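Local coordinates for DisA protein (Sorangium cellulosum, PDB 6CCA), which probably transfers methyl groups to carbon, building a gem-dimethyl group on intermediates of the disorazol polyketide assembly line, at residues A[61-69]-A[340-348]. Residues are numbered along the deposited sequence; the frame is centred on the assembly and turned at random.
Sequences LERFSEDLL and VVHFLTLSA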
loop_
_atom_site.group_PDB
_atom_site.type_symbol
_atom_site.label_atom_id
_atom_site.label_comp_id
_atom_site.label_asym_id
_atom_site.label_seq_id
_atom_site.Cartn_x
_atom_site.Cartn_y
_atom_site.Cartn_z
ATOM N N LEU A 61 10.822 10.951 10.040
ATOM C CA LEU A 61 9.358 10.968 9.835
ATOM C C LEU A 61 8.634 10.124 10.876
ATOM O O LEU A 61 7.576 10.508 11.359
ATOM C CB LEU A 61 9.053 10.596 8.372
ATOM C CG LEU A 61 7.591 10.560 7.982
ATOM C CD1 LEU A 61 6.988 11.926 8.027
ATOM C CD2 LEU A 61 7.426 9.996 6.622
ATOM N N GLU A 62 9.202 8.995 11.239
ATOM C CA GLU A 62 8.591 8.133 12.236
ATOM C C GLU A 62 8.528 8.795 13.619
ATOM O O GLU A 62 7.540 8.749 14.283
ATOM C CB GLU A 62 9.340 6.805 12.364
ATOM C CG GLU A 62 8.876 5.749 11.413
ATOM C CD GLU A 62 7.753 4.883 11.999
ATOM O OE1 GLU A 62 7.974 3.942 12.778
ATOM O OE2 GLU A 62 6.678 5.185 11.686
ATOM N N ARG A 63 9.633 9.378 14.028
ATOM C CA ARG A 63 9.709 10.046 15.306
ATOM C C ARG A 63 8.754 11.252 15.339
ATOM O O ARG A 63 8.057 11.434 16.256
ATOM C CB ARG A 63 11.136 10.461 15.631
ATOM C CG ARG A 63 12.117 9.319 15.898
ATOM C CD ARG A 63 11.542 8.094 16.627
ATOM N NE ARG A 63 11.563 6.954 15.710
ATOM C CZ ARG A 63 10.763 5.898 15.721
ATOM N NH1 ARG A 63 9.849 5.693 16.623
ATOM N NH2 ARG A 63 10.899 5.035 14.754
ATOM N N PHE A 64 8.753 12.024 14.289
ATOM C CA PHE A 64 7.818 13.113 14.152
ATOM C C PHE A 64 6.361 12.653 14.323
ATOM O O PHE A 64 5.595 13.288 14.981
ATOM C CB PHE A 64 8.059 13.799 12.822
ATOM C CG PHE A 64 7.031 14.826 12.452
ATOM C CD1 PHE A 64 6.971 16.027 13.101
ATOM C CD2 PHE A 64 6.173 14.605 11.416
ATOM C CE1 PHE A 64 6.052 16.958 12.761
ATOM C CE2 PHE A 64 5.247 15.551 11.054
ATOM C CZ PHE A 64 5.200 16.736 11.729
ATOM N N SER A 65 6.017 11.529 13.710
ATOM C CA SER A 65 4.662 11.025 13.818
ATOM C C SER A 65 4.293 10.770 15.281
ATOM O O SER A 65 3.188 11.032 15.690
ATOM C CB SER A 65 4.507 9.746 12.976
ATOM O OG SER A 65 4.749 10.017 11.600
ATOM N N GLU A 66 5.225 10.236 16.061
ATOM C CA GLU A 66 5.004 10.000 17.474
ATOM C C GLU A 66 4.678 11.295 18.237
ATOM O O GLU A 66 3.722 11.342 19.007
ATOM C CB GLU A 66 6.264 9.369 18.074
ATOM C CG GLU A 66 6.479 7.960 17.589
ATOM C CD GLU A 66 7.858 7.415 17.932
ATOM O OE1 GLU A 66 8.755 8.151 18.358
ATOM O OE2 GLU A 66 7.990 6.210 17.775
ATOM N N ASP A 67 5.528 12.304 18.023
ATOM C CA ASP A 67 5.376 13.602 18.636
ATOM C C ASP A 67 4.097 14.339 18.226
ATOM O O ASP A 67 3.375 14.888 19.032
ATOM C CB ASP A 67 6.569 14.429 18.286
ATOM C CG ASP A 67 7.895 13.852 18.899
ATOM O OD1 ASP A 67 7.873 12.864 19.678
ATOM O OD2 ASP A 67 8.937 14.302 18.459
ATOM N N LEU A 68 3.780 14.250 16.935
ATOM C CA LEU A 68 2.553 14.808 16.379
ATOM C C LEU A 68 1.352 14.173 17.037
ATOM O O LEU A 68 0.368 14.859 17.322
ATOM C CB LEU A 68 2.551 14.529 14.833
ATOM C CG LEU A 68 1.502 15.312 14.029
ATOM C CD1 LEU A 68 1.603 16.850 14.136
ATOM C CD2 LEU A 68 1.605 14.802 12.578
ATOM N N LEU A 69 1.394 12.841 17.193
ATOM C CA LEU A 69 0.329 12.140 17.836
ATOM C C LEU A 69 0.134 12.619 19.290
ATOM O O LEU A 69 -0.991 12.833 19.721
ATOM C CB LEU A 69 0.577 10.632 17.780
ATOM C CG LEU A 69 -0.469 9.795 18.467
ATOM C CD1 LEU A 69 -1.870 10.019 17.958
ATOM C CD2 LEU A 69 -0.108 8.302 18.346
ATOM N N VAL A 340 4.562 -1.458 9.386
ATOM C CA VAL A 340 3.435 -0.701 9.850
ATOM C C VAL A 340 3.981 0.662 10.352
ATOM O O VAL A 340 3.952 0.957 11.537
ATOM C CB VAL A 340 2.703 -1.357 11.022
ATOM C CG1 VAL A 340 1.404 -0.621 11.232
ATOM C CG2 VAL A 340 2.304 -2.803 10.718
ATOM N N VAL A 341 4.523 1.460 9.476
ATOM C CA VAL A 341 5.025 2.806 9.871
ATOM C C VAL A 341 3.919 3.734 10.422
ATOM O O VAL A 341 2.737 3.690 9.998
ATOM C CB VAL A 341 5.809 3.462 8.698
ATOM C CG1 VAL A 341 7.005 2.588 8.358
ATOM C CG2 VAL A 341 4.941 3.661 7.461
ATOM N N HIS A 342 4.324 4.618 11.372
ATOM C CA HIS A 342 3.369 5.488 12.048
ATOM C C HIS A 342 2.710 6.444 11.053
ATOM O O HIS A 342 1.527 6.790 11.170
ATOM C CB HIS A 342 4.075 6.286 13.126
ATOM C CG HIS A 342 4.722 5.443 14.172
ATOM N ND1 HIS A 342 4.229 4.209 14.572
ATOM C CD2 HIS A 342 5.812 5.680 14.948
ATOM C CE1 HIS A 342 5.022 3.701 15.492
ATOM N NE2 HIS A 342 5.977 4.580 15.746
ATOM N N PHE A 343 3.452 6.808 10.028
ATOM C CA PHE A 343 2.909 7.642 8.975
ATOM C C PHE A 343 1.673 7.061 8.404
ATOM O O PHE A 343 0.689 7.741 8.119
ATOM C CB PHE A 343 3.939 7.837 7.831
ATOM C CG PHE A 343 3.280 8.353 6.565
ATOM C CD1 PHE A 343 2.876 9.690 6.487
ATOM C CD2 PHE A 343 2.961 7.507 5.531
ATOM C CE1 PHE A 343 2.195 10.209 5.357
ATOM C CE2 PHE A 343 2.255 7.966 4.412
ATOM C CZ PHE A 343 1.886 9.337 4.308
ATOM N N LEU A 344 1.698 5.761 8.122
ATOM C CA LEU A 344 0.520 5.090 7.602
ATOM C C LEU A 344 -0.599 4.951 8.612
ATOM O O LEU A 344 -1.805 5.155 8.299
ATOM C CB LEU A 344 0.902 3.680 7.075
ATOM C CG LEU A 344 1.791 3.736 5.821
ATOM C CD1 LEU A 344 2.172 2.281 5.474
ATOM C CD2 LEU A 344 1.085 4.378 4.635
ATOM N N THR A 345 -0.256 4.525 9.829
ATOM C CA THR A 345 -1.293 4.400 10.842
ATOM C C THR A 345 -2.101 5.699 10.984
ATOM O O THR A 345 -3.320 5.680 11.055
ATOM C CB THR A 345 -0.728 3.974 12.216
ATOM O OG1 THR A 345 -0.105 2.667 12.097
ATOM C CG2 THR A 345 -1.877 3.948 13.269
ATOM N N LEU A 346 -1.410 6.821 11.005
ATOM C CA LEU A 346 -2.074 8.128 11.215
ATOM C C LEU A 346 -2.933 8.586 10.030
ATOM O O LEU A 346 -3.932 9.243 10.259
ATOM C CB LEU A 346 -1.066 9.217 11.515
ATOM C CG LEU A 346 -0.349 9.118 12.822
ATOM C CD1 LEU A 346 0.713 10.207 12.939
ATOM C CD2 LEU A 346 -1.396 9.213 13.900
ATOM N N SER A 347 -2.535 8.187 8.805
ATOM C CA SER A 347 -3.143 8.613 7.564
ATOM C C SER A 347 -4.041 7.550 6.961
ATOM O O SER A 347 -5.280 7.669 7.076
ATOM C CB SER A 347 -2.140 9.127 6.580
ATOM O OG SER A 347 -1.107 8.253 6.200
ATOM N N ALA A 348 -3.417 6.511 6.397
ATOM C CA ALA A 348 -4.152 5.345 5.828
ATOM C C ALA A 348 -5.018 4.669 6.883
ATOM O O ALA A 348 -6.095 4.172 6.595
ATOM C CB ALA A 348 -3.150 4.361 5.217
HETATM O O HOH W 1 6.443 6.841 9.905
HETATM O O HOH W 2 6.183 1.282 13.266
#
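A glutamate from one helix meets the N-terminal turn of another where Glu-62, on helix 55-75, reaches the start of helix 342-346. Its OE2 accepts from His-342 N in a nearly straight bond (160°), but the 2.4 Å length is very short and the exact placing of OE2 is therefore doubtful. The same oxygen appears to reach Phe-343 N through water 1, which donates to OE2 over a likewise very short distance and accepts from the amide. Such a carboxylate probably gains from the positive end of the helix dipole. Water 2 donates both to Glu-62 OE1 and to Val-340 O, extending the grip to the residues leading into the helix. The bend in the Glu-62 chain at chi2 folds the carboxylate back over the imidazole of His-342: OE1 stands 3.5 Å above one ring face, toward the rim, with the two planes 32° apart.

His-342 enters as a knob among Glu-62, Arg-63, Ser-65 and Glu-66. Its CB packs on Ser-65 CB at 3.5 Å, while NE2 has a weak bond to Glu-66 OE2 whose geometry is uncertain because that oxygen is crowded in the model. Ser-65 OG turns back to Leu-61 O (2.9 Å). Farther along, Leu-346 CD1 rests 3.8 Å from Ser-65 CB, and its CD2 meets Leu-69 CD1 at 4.2 Å.

The axes of the two segments come within 9.2 Å, with 40° between their N-to-C directions; touching residues run from Leu-61 to Leu-69 and from Val-341 to Leu-346. Helix 102-114 flanks the contact through Ile-111, touching Leu-69 and His-342, and Leu-108, touching Leu-346; Leu-158 of helix 152-163 packs on Ser-65 and Phe-343. The contact thus joins the N-terminal helices to the short helix that follows strand 330-337 of the methyltransferase sheet.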